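Local coordinates for NanU sialic acid binding protein (PDB 4L7T) that binds sialic acid with high affinity as a SusD-family protein of the outer membrane in the gut bacterium Bacteroides fragilis, at residues L46-S51 / I271-D276; D67-G72 / G318-Q323; K101-I106 / A136-H141; K331-G336 / R460-M465. All blocks are in the same frame, centred on the assembly; numbering follows the deposited sequence.

Interaction 1: residues L46-S51 / I271-D276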
loop_
_atom_site.group_PDB
_atom_site.type_symbol
_atom_site.label_atom_id
_atom_site.label_comp_id
_atom_site.label_asym_id
_atom_site.label_seq_id
_atom_site.Cartn_x
_atom_site.Cartn_y
_atom_site.Cartn_z
ATOM N N LEU A 46 9.092 13.499 -3.915
ATOM C CA LEU A 46 8.971 13.580 -2.447
ATOM C C LEU A 46 7.970 12.545 -1.907
ATOM O O LEU A 46 8.183 11.953 -0.830
ATOM C CB LEU A 46 8.506 14.972 -2.052
ATOM C CG LEU A 46 9.520 16.091 -2.235
ATOM C CD1 LEU A 46 8.746 17.364 -1.906
ATOM C CD2 LEU A 46 10.700 15.903 -1.259
ATOM N N LEU A 47 6.868 12.341 -2.622
ATOM C CA LEU A 47 5.921 11.291 -2.235
ATOM C C LEU A 47 6.622 9.912 -2.221
ATOM O O LEU A 47 6.394 9.108 -1.259
ATOM C CB LEU A 47 4.722 11.306 -3.220
ATOM C CG LEU A 47 3.569 10.406 -2.840
ATOM C CD1 LEU A 47 2.749 11.075 -1.754
ATOM C CD2 LEU A 47 2.733 10.191 -4.114
ATOM N N ARG A 48 7.438 9.609 -3.210
ATOM C CA ARG A 48 8.185 8.382 -3.294
ATOM C C ARG A 48 9.075 8.129 -2.031
ATOM O O ARG A 48 9.289 6.965 -1.615
ATOM C CB ARG A 48 9.017 8.327 -4.565
ATOM C CG ARG A 48 9.955 7.085 -4.662
ATOM C CD ARG A 48 10.647 6.983 -5.995
ATOM N NE ARG A 48 11.483 8.195 -6.214
ATOM C CZ ARG A 48 11.973 8.550 -7.407
ATOM N NH1 ARG A 48 11.790 7.758 -8.464
ATOM N NH2 ARG A 48 12.722 9.664 -7.527
ATOM N N GLU A 49 9.552 9.220 -1.422
ATOM C CA GLU A 49 10.387 9.074 -0.173
ATOM C C GLU A 49 9.572 8.538 1.037
ATOM O O GLU A 49 10.143 8.130 2.080
ATOM C CB GLU A 49 11.045 10.393 0.223
ATOM C CG GLU A 49 12.131 10.773 -0.754
ATOM C CD GLU A 49 12.800 12.134 -0.494
ATOM O OE1 GLU A 49 12.325 12.951 0.337
ATOM O OE2 GLU A 49 13.816 12.368 -1.177
ATOM N N CYS A 50 8.261 8.580 0.920
ATOM C CA CYS A 50 7.380 8.119 1.985
ATOM C C CYS A 50 6.877 6.715 1.705
ATOM O O CYS A 50 6.081 6.165 2.477
ATOM C CB CYS A 50 6.187 9.057 2.162
ATOM S SG CYS A 50 6.473 10.774 2.702
ATOM N N SER A 51 7.353 6.102 0.630
ATOM C CA SER A 51 6.787 4.820 0.177
ATOM C C SER A 51 7.018 3.618 1.119
ATOM O O SER A 51 6.124 2.812 1.308
ATOM C CB SER A 51 7.131 4.498 -1.262
ATOM O OG SER A 51 8.527 4.288 -1.444
ATOM N N ILE A 271 4.235 4.012 -7.417
ATOM C CA ILE A 271 5.495 4.723 -7.111
ATOM C C ILE A 271 6.559 4.174 -8.002
ATOM O O ILE A 271 6.846 3.013 -8.030
ATOM C CB ILE A 271 5.853 4.468 -5.654
ATOM C CG1 ILE A 271 4.778 4.997 -4.728
ATOM C CG2 ILE A 271 7.229 5.165 -5.356
ATOM C CD1 ILE A 271 4.432 6.372 -4.790
ATOM N N ARG A 272 7.177 5.025 -8.852
ATOM C CA ARG A 272 8.173 4.585 -9.767
ATOM C C ARG A 272 9.547 4.645 -9.094
ATOM O O ARG A 272 9.964 5.712 -8.611
ATOM C CB ARG A 272 8.288 5.446 -11.072
ATOM C CG ARG A 272 9.222 4.660 -12.150
ATOM C CD ARG A 272 9.506 5.413 -13.462
ATOM N NE ARG A 272 10.354 6.567 -13.223
ATOM C CZ ARG A 272 11.572 6.754 -13.731
ATOM N NH1 ARG A 272 12.109 5.878 -14.581
ATOM N NH2 ARG A 272 12.240 7.847 -13.396
ATOM N N ASN A 273 10.132 3.475 -9.070
ATOM C CA ASN A 273 11.504 3.204 -8.647
ATOM C C ASN A 273 12.310 2.923 -9.935
ATOM O O ASN A 273 11.822 2.346 -10.947
ATOM C CB ASN A 273 11.555 2.006 -7.647
ATOM C CG ASN A 273 10.698 2.258 -6.405
ATOM O OD1 ASN A 273 9.821 1.419 -6.070
ATOM N ND2 ASN A 273 10.806 3.458 -5.779
ATOM N N ALA A 274 13.595 3.291 -9.925
ATOM C CA ALA A 274 14.322 3.153 -11.181
ATOM C C ALA A 274 15.807 3.192 -10.885
ATOM O O ALA A 274 16.207 3.854 -9.925
ATOM C CB ALA A 274 13.939 4.325 -12.127
ATOM N N LYS A 275 16.573 2.461 -11.683
ATOM C CA LYS A 275 18.062 2.647 -11.794
ATOM C C LYS A 275 18.496 4.093 -11.587
ATOM O O LYS A 275 17.988 5.014 -12.246
ATOM C CB LYS A 275 18.592 2.232 -13.153
ATOM C CG LYS A 275 18.352 0.830 -13.552
ATOM C CD LYS A 275 19.193 0.395 -14.795
ATOM C CE LYS A 275 19.594 1.544 -15.687
ATOM N NZ LYS A 275 20.097 1.068 -17.039
ATOM N N ASP A 276 19.446 4.275 -10.676
ATOM C CA ASP A 276 20.135 5.543 -10.494
ATOM C C ASP A 276 19.226 6.656 -10.048
ATOM O O ASP A 276 19.636 7.832 -9.951
ATOM C CB ASP A 276 20.895 5.918 -11.772
ATOM C CG ASP A 276 22.009 4.920 -12.081
ATOM O OD1 ASP A 276 22.170 3.923 -11.328
ATOM O OD2 ASP A 276 22.739 5.144 -13.064
#
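Arg-48 reaches the backbone of Arg-272 through one guanidinium nitrogen: Arg-48 NH1 donates to Arg-272 O over 2.7 Å, with an N-H...O angle of 158°. The oxygen sits at the guanidinium edge, close to its plane, while the donor is tilted 24° from the plane of the carbonyl. Nearer the helix, CG of Arg-48 rests on the CG2 methyl of Ile-271 at 3.4 Å. With CG anti to the backbone N (chi1 175°), the chain crosses that methyl before a bend at chi3 turns the guanidinium to the carbonyl. On the other branch of Ile-271, CD1 meets Leu-47 CD2 at 4.2 Å.

Further bonds hold each backbone in the model. A type I turn runs from Arg-48 to Ser-51, and Arg-48 O takes two bonds from Ser-51, from N and, at 2.8 Å, from OG. Ile-271 is paired by backbone hydrogen bonds with Tyr-383. The contact thus joins the end of helix 33-48 to the loop leaving strand 267-271. Arg-48 NH1 and Arg-272 NH2 stand 5.0 Å apart; the salt bridge of Arg-272 to Glu-277, whose carboxylate also forms a weak, long ion pair with Arg-48, would be expected to offset their mutual repulsion.

Interaction 2: residues D67-G72 / G318-Q323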
loop_
_atom_site.group_PDB
_atom_site.type_symbol
_atom_site.label_atom_id
_atom_site.label_comp_id
_atom_site.label_asym_id
_atom_site.label_seq_id
_atom_site.Cartn_x
_atom_site.Cartn_y
_atom_site.Cartn_z
ATOM N N ASP A 67 6.881 -14.378 12.916
ATOM C CA ASP A 67 7.704 -15.553 13.227
ATOM C C ASP A 67 9.181 -15.112 13.227
ATOM O O ASP A 67 9.477 -13.958 12.922
ATOM C CB ASP A 67 7.476 -16.684 12.235
ATOM C CG ASP A 67 6.312 -17.582 12.637
ATOM O OD1 ASP A 67 5.868 -17.491 13.815
ATOM O OD2 ASP A 67 5.818 -18.421 11.859
ATOM N N VAL A 68 10.083 -16.011 13.647
ATOM C CA VAL A 68 11.534 -15.710 13.778
ATOM C C VAL A 68 12.150 -15.814 12.350
ATOM O O VAL A 68 11.902 -16.786 11.675
ATOM C CB VAL A 68 12.148 -16.735 14.753
ATOM C CG1 VAL A 68 13.660 -16.807 14.641
ATOM C CG2 VAL A 68 11.652 -16.383 16.171
ATOM N N PRO A 69 12.949 -14.808 11.916
ATOM C CA PRO A 69 13.609 -14.959 10.589
ATOM C C PRO A 69 14.278 -16.337 10.413
ATOM O O PRO A 69 15.080 -16.782 11.274
ATOM C CB PRO A 69 14.600 -13.797 10.569
ATOM C CG PRO A 69 13.883 -12.700 11.384
ATOM C CD PRO A 69 13.281 -13.508 12.540
ATOM N N PHE A 70 13.953 -17.081 9.356
ATOM C CA PHE A 70 14.368 -18.528 9.312
ATOM C C PHE A 70 15.902 -18.697 9.341
ATOM O O PHE A 70 16.432 -19.720 9.838
ATOM C CB PHE A 70 13.768 -19.244 8.052
ATOM C CG PHE A 70 14.298 -18.733 6.719
ATOM C CD1 PHE A 70 15.428 -19.331 6.122
ATOM C CD2 PHE A 70 13.636 -17.683 6.024
ATOM C CE1 PHE A 70 15.948 -18.883 4.902
ATOM C CE2 PHE A 70 14.145 -17.213 4.821
ATOM C CZ PHE A 70 15.292 -17.818 4.212
ATOM N N GLY A 71 16.591 -17.719 8.756
ATOM C CA GLY A 71 18.087 -17.797 8.512
ATOM C C GLY A 71 18.903 -17.339 9.701
ATOM O O GLY A 71 20.130 -17.428 9.704
ATOM N N GLY A 72 18.230 -16.842 10.722
ATOM C CA GLY A 72 19.009 -16.442 11.933
ATOM C C GLY A 72 19.078 -14.977 12.283
ATOM O O GLY A 72 19.605 -14.595 13.382
ATOM N N GLY A 318 19.785 -9.689 0.792
ATOM C CA GLY A 318 19.218 -8.714 1.657
ATOM C C GLY A 318 19.267 -9.268 3.082
ATOM O O GLY A 318 20.103 -10.108 3.405
ATOM N N LEU A 319 18.342 -8.792 3.908
ATOM C CA LEU A 319 18.158 -9.354 5.284
ATOM C C LEU A 319 16.656 -9.508 5.575
ATOM O O LEU A 319 15.838 -8.683 5.083
ATOM C CB LEU A 319 18.832 -8.455 6.322
ATOM C CG LEU A 319 20.369 -8.512 6.220
ATOM C CD1 LEU A 319 20.990 -7.476 7.098
ATOM C CD2 LEU A 319 20.981 -9.863 6.602
ATOM N N ILE A 320 16.318 -10.540 6.363
ATOM C CA ILE A 320 14.937 -10.711 6.739
ATOM C C ILE A 320 14.824 -10.166 8.152
ATOM O O ILE A 320 15.473 -10.684 9.114
ATOM C CB ILE A 320 14.539 -12.156 6.739
ATOM C CG1 ILE A 320 14.613 -12.845 5.356
ATOM C CG2 ILE A 320 13.091 -12.302 7.377
ATOM C CD1 ILE A 320 13.747 -12.180 4.232
ATOM N N ARG A 321 14.000 -9.115 8.318
ATOM C CA ARG A 321 13.680 -8.560 9.639
ATOM C C ARG A 321 12.225 -8.793 9.972
ATOM O O ARG A 321 11.835 -8.810 11.112
ATOM C CB ARG A 321 13.956 -7.059 9.761
ATOM C CG ARG A 321 15.406 -6.621 9.365
ATOM C CD ARG A 321 16.449 -7.119 10.338
ATOM N NE ARG A 321 17.731 -6.478 9.943
ATOM C CZ ARG A 321 18.909 -6.853 10.444
ATOM N NH1 ARG A 321 18.979 -7.872 11.325
ATOM N NH2 ARG A 321 19.995 -6.166 10.077
ATOM N N LEU A 322 11.410 -8.877 8.921
ATOM C CA LEU A 322 9.972 -9.229 9.046
ATOM C C LEU A 322 9.833 -10.586 8.395
ATOM O O LEU A 322 10.019 -10.738 7.150
ATOM C CB LEU A 322 9.116 -8.211 8.240
ATOM C CG LEU A 322 8.860 -6.851 8.916
ATOM C CD1 LEU A 322 8.273 -5.705 7.979
ATOM C CD2 LEU A 322 7.935 -6.959 10.112
ATOM N N GLN A 323 9.476 -11.593 9.191
ATOM C CA GLN A 323 9.347 -12.979 8.718
ATOM C C GLN A 323 7.863 -13.335 8.556
ATOM O O GLN A 323 7.125 -13.372 9.548
ATOM C CB GLN A 323 10.056 -13.926 9.740
ATOM C CG GLN A 323 9.862 -15.428 9.405
ATOM C CD GLN A 323 10.386 -15.821 8.035
ATOM O OE1 GLN A 323 11.602 -15.653 7.719
ATOM N NE2 GLN A 323 9.464 -16.306 7.175
HETATM O O HOH W 1 8.503 -11.441 11.866
#
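Gln-323 and Phe-70 make the direct polar link, Phe-70 N donating to Gln-323 OE1 over 3.2 Å at an N-H...O angle of 152°. The donor lies above the amide carbonyl plane, 48° out of it, so the bond is not directed at a lone pair. Gln-323 OE1 also sits at the edge of the Phe-70 ring, 3.3 Å from Phe-70 CD2. The glutamine CG, anti to its backbone N (chi1 175°), lies beside Val-68 O, and the bend at chi2 then turns the amide to Phe-70; NE2 is bonded to Pro-361 O.

Packing is close beside this link. Pro-69 and Ile-320 lie side by side, pointing opposite ways, with Pro-69 CB 3.8 Å from Ile-320 CG2. The proline ring also covers the backbone of its neighbour, Pro-69 CG lying 3.4 Å from Ile-320 O.

Toward Asp-67 a water bridges the two backbones. It donates to Asp-67 O and accepts from Gln-323 N, each at 2.9 Å. The Asp-67 carboxylate turns away, to Arg-325 and to Tyr-326 N. Beside the short antiparallel pair 65-67 and 323-324, then, a water and a glutamine side chain supply the polar links between the two segments, while Ile-320 O is buried with no hydrogen-bond partner in the model.

Interaction 3: residues K101-I106 / A136-H141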
loop_
_atom_site.group_PDB
_atom_site.type_symbol
_atom_site.label_atom_id
_atom_site.label_comp_id
_atom_site.label_asym_id
_atom_site.label_seq_id
_atom_site.Cartn_x
_atom_site.Cartn_y
_atom_site.Cartn_z
ATOM N N LYS A 101 6.710 17.200 5.241
ATOM C CA LYS A 101 7.672 17.782 4.330
ATOM C C LYS A 101 7.054 17.781 2.914
ATOM O O LYS A 101 7.247 18.765 2.157
ATOM C CB LYS A 101 8.954 16.970 4.331
ATOM C CG LYS A 101 9.974 17.367 3.241
ATOM C CD LYS A 101 11.328 16.736 3.502
ATOM C CE LYS A 101 12.023 16.202 2.239
ATOM N NZ LYS A 101 13.151 17.092 1.729
ATOM N N VAL A 102 6.349 16.678 2.581
ATOM C CA VAL A 102 5.718 16.540 1.242
ATOM C C VAL A 102 4.569 17.464 1.117
ATOM O O VAL A 102 4.470 18.191 0.082
ATOM C CB VAL A 102 5.264 15.089 0.963
ATOM C CG1 VAL A 102 4.801 14.977 -0.504
ATOM C CG2 VAL A 102 6.448 14.145 1.214
ATOM N N ILE A 103 3.702 17.516 2.143
ATOM C CA ILE A 103 2.551 18.370 2.211
ATOM C C ILE A 103 3.000 19.853 2.053
ATOM O O ILE A 103 2.392 20.599 1.309
ATOM C CB ILE A 103 1.768 18.165 3.521
ATOM C CG1 ILE A 103 0.954 16.825 3.481
ATOM C CG2 ILE A 103 0.791 19.316 3.865
ATOM C CD1 ILE A 103 0.595 16.363 4.931
ATOM N N ASN A 104 4.050 20.248 2.772
ATOM C CA ASN A 104 4.490 21.671 2.626
ATOM C C ASN A 104 4.771 22.075 1.179
ATOM O O ASN A 104 4.348 23.156 0.764
ATOM C CB ASN A 104 5.743 21.907 3.482
ATOM C CG ASN A 104 6.088 23.404 3.645
ATOM O OD1 ASN A 104 5.235 24.228 3.905
ATOM N ND2 ASN A 104 7.337 23.686 3.551
ATOM N N GLN A 105 5.430 21.209 0.454
ATOM C CA GLN A 105 5.777 21.476 -0.947
ATOM C C GLN A 105 4.577 21.426 -1.886
ATOM O O GLN A 105 4.479 22.186 -2.870
ATOM C CB GLN A 105 6.787 20.507 -1.455
ATOM C CG GLN A 105 8.088 20.483 -0.605
ATOM C CD GLN A 105 8.952 21.650 -0.860
ATOM O OE1 GLN A 105 9.279 21.936 -2.022
ATOM N NE2 GLN A 105 9.405 22.328 0.245
ATOM N N ILE A 106 3.650 20.519 -1.613
ATOM C CA ILE A 106 2.385 20.586 -2.344
ATOM C C ILE A 106 1.675 21.878 -2.115
ATOM O O ILE A 106 1.057 22.429 -3.031
ATOM C CB ILE A 106 1.434 19.435 -1.897
ATOM C CG1 ILE A 106 2.112 18.148 -2.237
ATOM C CG2 ILE A 106 0.088 19.440 -2.610
ATOM C CD1 ILE A 106 1.342 16.876 -1.569
ATOM N N ALA A 136 -4.708 15.152 -0.153
ATOM C CA ALA A 136 -5.752 14.328 0.485
ATOM C C ALA A 136 -5.238 12.879 0.796
ATOM O O ALA A 136 -5.588 12.311 1.827
ATOM C CB ALA A 136 -7.034 14.273 -0.398
ATOM N N TYR A 137 -4.455 12.305 -0.107
ATOM C CA TYR A 137 -3.867 10.973 0.045
ATOM C C TYR A 137 -2.971 10.900 1.302
ATOM O O TYR A 137 -3.101 9.981 2.180
ATOM C CB TYR A 137 -3.080 10.545 -1.205
ATOM C CG TYR A 137 -2.470 9.201 -1.036
ATOM C CD1 TYR A 137 -3.280 8.022 -1.209
ATOM C CD2 TYR A 137 -1.105 9.029 -0.735
ATOM C CE1 TYR A 137 -2.714 6.747 -1.074
ATOM C CE2 TYR A 137 -0.604 7.798 -0.565
ATOM C CZ TYR A 137 -1.398 6.652 -0.714
ATOM O OH TYR A 137 -0.840 5.388 -0.502
ATOM N N LEU A 138 -2.086 11.889 1.408
ATOM C CA LEU A 138 -1.245 11.982 2.618
ATOM C C LEU A 138 -2.047 12.261 3.879
ATOM O O LEU A 138 -1.782 11.508 4.873
ATOM C CB LEU A 138 -0.176 13.062 2.446
ATOM C CG LEU A 138 0.778 12.661 1.372
ATOM C CD1 LEU A 138 1.607 13.880 0.845
ATOM C CD2 LEU A 138 1.728 11.584 1.741
ATOM N N TYR A 139 -3.050 13.189 3.909
ATOM C CA TYR A 139 -3.829 13.395 5.128
ATOM C C TYR A 139 -4.614 12.121 5.503
ATOM O O TYR A 139 -4.960 11.959 6.664
ATOM C CB TYR A 139 -4.735 14.643 5.042
ATOM C CG TYR A 139 -3.896 15.898 5.417
ATOM C CD1 TYR A 139 -3.488 16.140 6.752
ATOM C CD2 TYR A 139 -3.495 16.806 4.445
ATOM C CE1 TYR A 139 -2.757 17.264 7.085
ATOM C CE2 TYR A 139 -2.722 17.958 4.779
ATOM C CZ TYR A 139 -2.369 18.163 6.122
ATOM O OH TYR A 139 -1.553 19.258 6.448
ATOM N N PHE A 140 -5.041 11.320 4.487
ATOM C CA PHE A 140 -5.816 10.134 4.838
ATOM C C PHE A 140 -4.944 9.045 5.511
ATOM O O PHE A 140 -5.485 8.333 6.359
ATOM C CB PHE A 140 -6.503 9.585 3.558
ATOM C CG PHE A 140 -7.472 8.448 3.805
ATOM C CD1 PHE A 140 -8.449 8.516 4.773
ATOM C CD2 PHE A 140 -7.462 7.319 2.969
ATOM C CE1 PHE A 140 -9.394 7.452 4.963
ATOM C CE2 PHE A 140 -8.371 6.232 3.182
ATOM C CZ PHE A 140 -9.329 6.284 4.201
ATOM N N HIS A 141 -3.672 8.893 5.120
ATOM C CA HIS A 141 -2.693 8.041 5.922
ATOM C C HIS A 141 -2.588 8.604 7.332
ATOM O O HIS A 141 -2.639 7.793 8.321
ATOM C CB HIS A 141 -1.290 7.989 5.311
ATOM C CG HIS A 141 -1.164 7.018 4.222
ATOM N ND1 HIS A 141 -1.130 5.662 4.473
ATOM C CD2 HIS A 141 -1.005 7.177 2.875
ATOM C CE1 HIS A 141 -0.973 5.014 3.332
ATOM N NE2 HIS A 141 -0.809 5.905 2.358
#
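Leu-138 and Tyr-139 face Val-102, Ile-103 and Ile-106 across an antiparallel helical hairpin formed by helix 99-115 and helix 121-146, which only a short connection separates. In the two segments the axes come within 10.4 Å, and their directions differ by 152°. Such a pair is consistent with the TPR-like helical part of SusD-family proteins.

The CD1 methyl of Leu-138 is the focus of the aliphatic packing. Val-102 crosses the leucine at about a right angle, bringing Val-102 CG1 to 3.6 Å from Leu-138 CD1. Ile-106 approaches the same methyl end-on, Ile-106 CD1 lying 3.9 Å from Leu-138 CD1. Ile-103 instead runs alongside Leu-138 in the opposite direction, so that its CG1, part way along the chain, is what lies 4.0 Å from Leu-138 CD1. Leu-138 is therefore met by three side chains spread over one turn of the facing helix, and Leu-47 of helix 33-48 packs on it as well.

Ile-103 continues to the tyrosine. Its chain is extended at chi2 (160°), which sends CD1 over one face of the Tyr-139 ring in a CH-pi contact, 3.9 Å from the centroid and 21° off the ring normal. The methyl is displaced toward the rim, nearest CE2 and CZ. The isoleucine chain runs nearly parallel to the ring plane and crosses the tyrosine side chain, and Ile-180 of helix 173-191 also touches Tyr-139. At the rim the second branch of Ile-103 takes part: CG2 lies 3.5 Å from Tyr-139 OH, an oxygen hydrogen-bonded to the carbonyl of Tyr-152.

Interaction 4: residues K331-G336 / R460-M465. With EDO (1,2-ethanediol), chain D.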
loop_
_atom_site.group_PDB
_atom_site.type_symbol
_atom_site.label_atom_id
_atom_site.label_comp_id
_atom_site.label_asym_id
_atom_site.label_seq_id
_atom_site.Cartn_x
_atom_site.Cartn_y
_atom_site.Cartn_z
ATOM N N LYS A 331 -1.729 -21.978 4.302
ATOM C CA LYS A 331 -3.091 -21.603 4.720
ATOM C C LYS A 331 -3.741 -20.452 3.942
ATOM O O LYS A 331 -4.865 -20.115 4.260
ATOM C CB LYS A 331 -3.155 -21.229 6.211
ATOM C CG LYS A 331 -2.997 -22.490 7.075
ATOM C CD LYS A 331 -2.975 -22.142 8.528
ATOM C CE LYS A 331 -3.039 -23.443 9.306
ATOM N NZ LYS A 331 -3.738 -23.187 10.580
ATOM N N ALA A 332 -2.994 -19.785 3.084
ATOM C CA ALA A 332 -3.529 -18.575 2.436
ATOM C C ALA A 332 -4.318 -18.837 1.184
ATOM O O ALA A 332 -5.179 -17.974 0.857
ATOM C CB ALA A 332 -2.442 -17.590 2.137
ATOM N N PHE A 333 -3.924 -19.878 0.432
ATOM C CA PHE A 333 -4.431 -20.012 -0.943
ATOM C C PHE A 333 -4.989 -21.399 -1.189
ATOM O O PHE A 333 -4.384 -22.376 -0.798
ATOM C CB PHE A 333 -3.349 -19.716 -2.010
ATOM C CG PHE A 333 -2.743 -18.354 -1.894
ATOM C CD1 PHE A 333 -3.356 -17.239 -2.504
ATOM C CD2 PHE A 333 -1.558 -18.165 -1.173
ATOM C CE1 PHE A 333 -2.775 -15.946 -2.385
ATOM C CE2 PHE A 333 -0.998 -16.897 -1.054
ATOM C CZ PHE A 333 -1.575 -15.792 -1.687
ATOM N N ARG A 334 -6.130 -21.452 -1.901
ATOM C CA ARG A 334 -6.652 -22.738 -2.446
ATOM C C ARG A 334 -5.758 -23.296 -3.576
ATOM O O ARG A 334 -5.105 -22.543 -4.295
ATOM C CB ARG A 334 -8.077 -22.523 -2.968
ATOM C CG ARG A 334 -9.075 -21.959 -2.011
ATOM C CD ARG A 334 -9.291 -22.741 -0.684
ATOM N NE ARG A 334 -9.549 -24.166 -0.959
ATOM C CZ ARG A 334 -10.762 -24.710 -1.057
ATOM N NH1 ARG A 334 -11.874 -23.979 -0.885
ATOM N NH2 ARG A 334 -10.847 -26.031 -1.343
ATOM N N ASP A 335 -5.683 -24.629 -3.776
ATOM C CA ASP A 335 -4.896 -25.146 -4.890
ATOM C C ASP A 335 -5.382 -24.561 -6.190
ATOM O O ASP A 335 -6.614 -24.344 -6.364
ATOM C CB ASP A 335 -5.109 -26.669 -5.016
ATOM C CG ASP A 335 -4.481 -27.433 -3.902
ATOM O OD1 ASP A 335 -3.791 -26.853 -3.025
ATOM O OD2 ASP A 335 -4.715 -28.661 -3.913
ATOM N N GLY A 336 -4.419 -24.308 -7.082
ATOM C CA GLY A 336 -4.759 -23.686 -8.360
ATOM C C GLY A 336 -4.634 -22.176 -8.415
ATOM O O GLY A 336 -4.505 -21.612 -9.509
ATOM N N ARG A 460 -8.958 -9.826 -0.475
ATOM C CA ARG A 460 -7.927 -8.758 -0.380
ATOM C C ARG A 460 -6.644 -9.284 0.215
ATOM O O ARG A 460 -5.593 -8.805 -0.137
ATOM C CB ARG A 460 -8.504 -7.571 0.388
ATOM C CG ARG A 460 -9.638 -6.822 -0.374
ATOM C CD ARG A 460 -10.084 -5.511 0.324
ATOM N NE ARG A 460 -9.019 -4.479 0.423
ATOM C CZ ARG A 460 -8.739 -3.588 -0.548
ATOM N NH1 ARG A 460 -9.458 -3.564 -1.664
ATOM N NH2 ARG A 460 -7.802 -2.621 -0.384
ATOM N N MET A 461 -6.741 -10.253 1.124
ATOM C CA MET A 461 -5.523 -10.806 1.700
ATOM C C MET A 461 -4.747 -11.610 0.647
ATOM O O MET A 461 -3.513 -11.526 0.589
ATOM C CB MET A 461 -5.806 -11.689 2.902
ATOM C CG MET A 461 -4.554 -11.907 3.649
ATOM S SD MET A 461 -4.970 -13.060 4.959
ATOM C CE MET A 461 -3.704 -12.832 6.150
ATOM N N ARG A 462 -5.463 -12.291 -0.239
ATOM C CA ARG A 462 -4.833 -13.137 -1.255
ATOM C C ARG A 462 -4.279 -12.229 -2.349
ATOM O O ARG A 462 -3.244 -12.518 -2.929
ATOM C CB ARG A 462 -5.853 -14.086 -1.858
ATOM C CG ARG A 462 -6.326 -15.103 -0.853
ATOM C CD ARG A 462 -7.340 -16.067 -1.447
ATOM N NE ARG A 462 -7.499 -17.212 -0.511
ATOM C CZ ARG A 462 -8.521 -18.058 -0.484
ATOM N NH1 ARG A 462 -9.632 -17.855 -1.196
ATOM N NH2 ARG A 462 -8.518 -19.098 0.370
ATOM N N GLU A 463 -4.962 -11.128 -2.640
ATOM C CA GLU A 463 -4.596 -10.268 -3.799
ATOM C C GLU A 463 -3.468 -9.251 -3.479
ATOM O O GLU A 463 -2.672 -8.902 -4.383
ATOM C CB GLU A 463 -5.874 -9.448 -4.161
ATOM C CG GLU A 463 -5.841 -8.618 -5.505
ATOM C CD GLU A 463 -5.579 -9.493 -6.769
ATOM O OE1 GLU A 463 -5.953 -10.691 -6.840
ATOM O OE2 GLU A 463 -4.950 -8.884 -7.694
ATOM N N PHE A 464 -3.358 -8.833 -2.204
ATOM C CA PHE A 464 -2.493 -7.680 -1.873
ATOM C C PHE A 464 -1.447 -7.932 -0.818
ATOM O O PHE A 464 -0.944 -7.017 -0.200
ATOM C CB PHE A 464 -3.399 -6.512 -1.416
ATOM C CG PHE A 464 -4.323 -6.033 -2.479
ATOM C CD1 PHE A 464 -3.841 -5.508 -3.645
ATOM C CD2 PHE A 464 -5.680 -6.173 -2.310
ATOM C CE1 PHE A 464 -4.755 -5.086 -4.646
ATOM C CE2 PHE A 464 -6.599 -5.754 -3.330
ATOM C CZ PHE A 464 -6.118 -5.221 -4.444
ATOM N N MET A 465 -0.997 -9.142 -0.723
ATOM C CA MET A 465 0.128 -9.349 0.256
ATOM C C MET A 465 1.296 -8.537 -0.210
ATOM O O MET A 465 1.626 -8.476 -1.424
ATOM C CB MET A 465 0.599 -10.835 0.243
ATOM C CG MET A 465 -0.372 -11.859 0.623
ATOM S SD MET A 465 0.454 -13.517 0.915
ATOM C CE MET A 465 1.601 -13.059 2.001
HETATM C C1 EDO D . -3.047 -8.184 2.428
HETATM O O1 EDO D . -2.535 -9.586 2.264
HETATM C C2 EDO D . -4.332 -7.484 1.905
HETATM O O2 EDO D . -5.548 -7.092 2.678
#
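Ala-332 and Arg-462 bring the backbones nearest, their CA atoms 6.7 Å apart where the loop following helix 328-331 passes the last turn of helix 452-463. Arg-462 spans this gap with a chain extended from CG to NE. Arg-462 NE donates to Ala-332 O over 2.8 Å at an N-H...O angle of 159°, and the bond lies in the carbonyl plane and close to the guanidinium plane. Arg-334 N sits over one guanidinium face, while Arg-334 CG is 3.8 Å from Arg-462 NH2.

The Phe-333 ring and the Arg-462 chain run antiparallel, ring and guanidinium planes 24° apart. The ring turns its edge to the helix: Phe-333 CE1 is 3.5 Å from Arg-462 O, which is in the ring plane, and 3.6 Å from Arg-462 CB. Met-465 adds an oblique Met-aromatic contact, Met-465 SD lying 4.0 Å from CZ of Phe-333. An ethanediol, probably from the crystallisation liquor, is modelled close to the helix end, but its placement is doubtful.

Asp-435 binds Arg-462 NH1 with one carboxylate oxygen and Arg-334 NH1 with the other, and Arg-462 NH2 is hydrogen-bonded to Tyr-440 OH. All three nitrogens of the buried Arg-462 guanidinium thus have polar partners. Arg-334 NE and Arg-462 NH2 stand 5.3 Å apart, and the shared aspartate would be expected to ease the repulsion between the two arginines.

In the fold
Interactions 1 and 3 form one continuous packed region, with centres 15 Å apart: Leu-47 CD1 lies 3.7 Å from Leu-138 CD2, and Cys-50 SG is equally far from Val-102 CG2. Helix 33-48 thus packs on the hairpin of interaction 3 and reaches the loop of 271-276. Interactions 2 and 4 lie closer to each other than either does to interaction 3, their centres 21 Å apart and nearest atoms about 9 Å. Interactions 3 and 4 are on opposite sides of the chain's centre, about 32 Å between centres. Interactions 1 and 2 cross along the sequence, both tying early segments to later ones. No sialic acid is bound here, and the ethanediol at interaction 4 does not define its pocket.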